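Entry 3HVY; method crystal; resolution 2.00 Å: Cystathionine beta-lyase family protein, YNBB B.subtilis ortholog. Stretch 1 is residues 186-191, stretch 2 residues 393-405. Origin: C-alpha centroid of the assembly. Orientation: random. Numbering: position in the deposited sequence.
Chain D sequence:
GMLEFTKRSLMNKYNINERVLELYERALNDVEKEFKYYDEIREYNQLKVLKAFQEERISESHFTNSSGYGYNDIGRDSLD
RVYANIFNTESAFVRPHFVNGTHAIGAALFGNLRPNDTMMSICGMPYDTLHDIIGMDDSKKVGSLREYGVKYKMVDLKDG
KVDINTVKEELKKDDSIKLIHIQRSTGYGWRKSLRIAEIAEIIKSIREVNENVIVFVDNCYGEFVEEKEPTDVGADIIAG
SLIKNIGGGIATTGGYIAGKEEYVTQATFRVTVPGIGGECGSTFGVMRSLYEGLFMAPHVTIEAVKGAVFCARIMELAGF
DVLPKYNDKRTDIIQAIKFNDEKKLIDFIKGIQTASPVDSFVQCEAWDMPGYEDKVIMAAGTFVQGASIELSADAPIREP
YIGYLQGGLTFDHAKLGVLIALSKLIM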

# COMPACT_ATOMS: atom_id res chain seq x y z
N THR D 186 12.83 -20.46 25.52
CA THR D 186 12.54 -20.22 26.94
C THR D 186 11.93 -18.82 27.04
O THR D 186 12.22 -17.92 26.24
CB THR D 186 13.86 -20.17 27.76
OG1 THR D 186 14.58 -21.40 27.57
CG2 THR D 186 13.64 -19.85 29.25
N GLY D 187 11.10 -18.57 28.02
CA GLY D 187 10.72 -17.14 28.11
C GLY D 187 11.65 -16.35 29.05
O GLY D 187 12.88 -16.29 28.88
N TYR D 188 11.06 -15.77 30.06
CA TYR D 188 11.82 -15.04 31.03
C TYR D 188 12.31 -16.01 32.09
O TYR D 188 11.76 -16.06 33.18
CB TYR D 188 10.98 -13.95 31.68
CG TYR D 188 10.70 -12.74 30.83
CD1 TYR D 188 11.55 -12.36 29.79
CD2 TYR D 188 9.61 -11.92 31.12
CE1 TYR D 188 11.30 -11.25 29.05
CE2 TYR D 188 9.35 -10.79 30.38
CZ TYR D 188 10.20 -10.45 29.34
OH TYR D 188 9.95 -9.32 28.61
N GLY D 189 13.35 -16.77 31.81
CA GLY D 189 13.91 -17.62 32.86
C GLY D 189 15.42 -17.64 32.82
O GLY D 189 16.06 -16.75 32.27
N TRP D 190 15.99 -18.66 33.43
CA TRP D 190 17.41 -18.86 33.36
C TRP D 190 17.57 -20.33 32.99
O TRP D 190 18.00 -21.14 33.78
CB TRP D 190 18.08 -18.47 34.67
CG TRP D 190 19.57 -18.43 34.57
CD1 TRP D 190 20.44 -19.38 35.00
CD2 TRP D 190 20.37 -17.39 33.96
NE1 TRP D 190 21.73 -19.00 34.73
CE2 TRP D 190 21.72 -17.78 34.09
CE3 TRP D 190 20.08 -16.19 33.31
CZ2 TRP D 190 22.78 -17.00 33.60
CZ3 TRP D 190 21.13 -15.41 32.84
CH2 TRP D 190 22.45 -15.81 32.99
N ARG D 191 17.20 -20.65 31.75
CA ARG D 191 17.20 -22.02 31.23
C ARG D 191 17.42 -21.89 29.75
O ARG D 191 16.78 -21.06 29.10
CB ARG D 191 15.85 -22.73 31.47
N ALA D 393 15.48 -5.29 23.32
CA ALA D 393 15.81 -5.90 24.59
C ALA D 393 14.65 -5.62 25.54
O ALA D 393 13.90 -4.66 25.36
CB ALA D 393 17.06 -5.31 25.15
N ASP D 394 14.51 -6.47 26.54
CA ASP D 394 13.46 -6.32 27.54
C ASP D 394 13.79 -7.09 28.79
O ASP D 394 14.66 -7.97 28.77
CB ASP D 394 12.09 -6.76 27.01
CG ASP D 394 12.14 -8.10 26.27
OD1 ASP D 394 12.44 -8.13 25.06
OD2 ASP D 394 11.83 -9.11 26.91
N ALA D 395 13.08 -6.78 29.88
CA ALA D 395 13.34 -7.41 31.14
C ALA D 395 12.28 -7.08 32.15
O ALA D 395 11.90 -5.93 32.28
CB ALA D 395 14.71 -6.93 31.68
N PRO D 396 11.80 -8.08 32.88
CA PRO D 396 11.07 -7.75 34.11
C PRO D 396 12.02 -7.25 35.17
O PRO D 396 13.14 -7.74 35.29
CB PRO D 396 10.50 -9.09 34.55
CG PRO D 396 11.40 -10.09 33.97
CD PRO D 396 11.86 -9.53 32.65
N ILE D 397 11.58 -6.28 35.97
CA ILE D 397 12.45 -5.73 36.99
C ILE D 397 12.26 -6.55 38.26
O ILE D 397 11.34 -6.30 39.04
CB ILE D 397 12.19 -4.24 37.24
CG1 ILE D 397 12.35 -3.45 35.93
CG2 ILE D 397 13.18 -3.67 38.23
CD1 ILE D 397 13.80 -3.39 35.47
N ARG D 398 13.12 -7.55 38.42
CA ARG D 398 13.15 -8.39 39.63
C ARG D 398 14.50 -9.06 39.69
O ARG D 398 15.15 -9.29 38.63
CB ARG D 398 12.06 -9.45 39.60
CG ARG D 398 11.88 -10.16 38.26
CD ARG D 398 11.11 -11.45 38.45
NE ARG D 398 10.16 -11.74 37.37
CZ ARG D 398 10.33 -12.61 36.37
NH1 ARG D 398 11.45 -13.32 36.21
NH2 ARG D 398 9.35 -12.77 35.49
N GLU D 399 14.92 -9.36 40.91
CA GLU D 399 16.17 -10.10 41.20
C GLU D 399 16.12 -11.37 40.41
O GLU D 399 15.05 -11.90 40.20
CB GLU D 399 16.32 -10.44 42.70
CG GLU D 399 16.87 -9.30 43.56
N PRO D 400 17.26 -11.83 39.88
CA PRO D 400 18.58 -11.23 39.94
C PRO D 400 18.86 -10.32 38.71
O PRO D 400 20.00 -10.24 38.28
CB PRO D 400 19.49 -12.46 39.94
CG PRO D 400 18.73 -13.45 39.08
CD PRO D 400 17.28 -13.10 39.13
N TYR D 401 17.82 -9.67 38.17
CA TYR D 401 17.96 -8.62 37.13
C TYR D 401 18.65 -9.13 35.87
O TYR D 401 19.68 -8.62 35.43
CB TYR D 401 18.67 -7.38 37.69
CG TYR D 401 18.00 -6.90 38.97
CD1 TYR D 401 16.76 -6.29 38.93
CD2 TYR D 401 18.56 -7.17 40.21
CE1 TYR D 401 16.10 -5.90 40.10
CE2 TYR D 401 17.92 -6.82 41.38
CZ TYR D 401 16.69 -6.17 41.33
OH TYR D 401 16.08 -5.78 42.50
N ILE D 402 17.99 -10.13 35.30
CA ILE D 402 18.39 -10.71 34.06
C ILE D 402 17.77 -9.89 32.97
O ILE D 402 16.58 -9.55 33.00
CB ILE D 402 17.85 -12.13 33.92
CG1 ILE D 402 18.46 -13.05 34.99
CG2 ILE D 402 18.11 -12.65 32.49
CD1 ILE D 402 17.65 -14.27 35.33
N GLY D 403 18.56 -9.59 31.95
CA GLY D 403 18.04 -8.91 30.79
C GLY D 403 18.10 -9.77 29.55
O GLY D 403 18.99 -10.64 29.41
N TYR D 404 17.19 -9.49 28.62
CA TYR D 404 17.08 -10.32 27.43
C TYR D 404 17.24 -9.47 26.20
O TYR D 404 16.48 -8.53 26.01
CB TYR D 404 15.75 -11.05 27.43
CG TYR D 404 15.53 -11.85 28.70
CD1 TYR D 404 15.87 -13.18 28.78
CD2 TYR D 404 15.00 -11.25 29.81
CE1 TYR D 404 15.67 -13.89 29.96
CE2 TYR D 404 14.82 -11.94 30.96
CZ TYR D 404 15.16 -13.27 31.04
OH TYR D 404 14.97 -13.97 32.24
N LEU D 405 18.25 -9.81 25.40
CA LEU D 405 18.57 -9.12 24.16
C LEU D 405 18.26 -10.03 23.00
O LEU D 405 18.50 -11.23 23.07
CB LEU D 405 20.08 -8.78 24.12
CG LEU D 405 20.59 -8.08 22.85
CD1 LEU D 405 20.48 -6.61 23.03
CD2 LEU D 405 22.01 -8.43 22.49

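The contact between the irregular segment 186-191 and the hairpin-like segment 393-405 buries 398 Å², summed over both sides, and centres on Tyr-188. Its CA-to-CB bond points sideways, but chi1 of -74° (m) and chi2 of -26° carry the ring across to the second stretch, where its hydroxyl reaches Asp-394. Tyr-188 OH donates a short hydrogen bond to Asp-394 OD2, 2.5 Å away and near the plane of the tyrosine ring. Asp-394 points toward the first stretch and adopts chi1 of 46° (p); its other carboxylate oxygen, OD1, is hydrogen-bonded to a residue just beyond the stretches, so both oxygens are engaged.

The Tyr-188 ring is also packed by its neighbours. Pro-396 CD lies over one face, 3.6 Å from the ring centroid and only 11° off the normal, a CH-pi contact; CD, bonded to the ring nitrogen, carries slightly polarised C-H groups, which suits it to lie over an aromatic face. Tyr-404, in the m rotamer with chi2 of -94°, meets Tyr-188 obliquely: the planes are inclined at 33°, the centroids are 5.0 Å apart, and Tyr-188 CD1 comes within 3.5 Å of Tyr-404 CE2.

The backbone supports this arrangement. Asp-394 and Tyr-404 are paired by reciprocal hydrogen bonds, Asp-394 N to Tyr-404 O (2.9 Å) and Tyr-404 N to Asp-394 O (3.0 Å), and both side chains point toward the first stretch. The phenol of Tyr-404 extends far enough to place its OH 3.0 Å from Gly-189 O, within hydrogen-bonding distance, although its proton has another acceptor within reach.

Farther along, Trp-190 starts sideways, yet chi1 of -170° (t) and chi2 of -101° bring its indole nearer the hairpin. Ile-402, with chi1 m and chi2 t, directs its CD1 to 3.7 Å from Trp-190 CE3, adding a purely apolar contact.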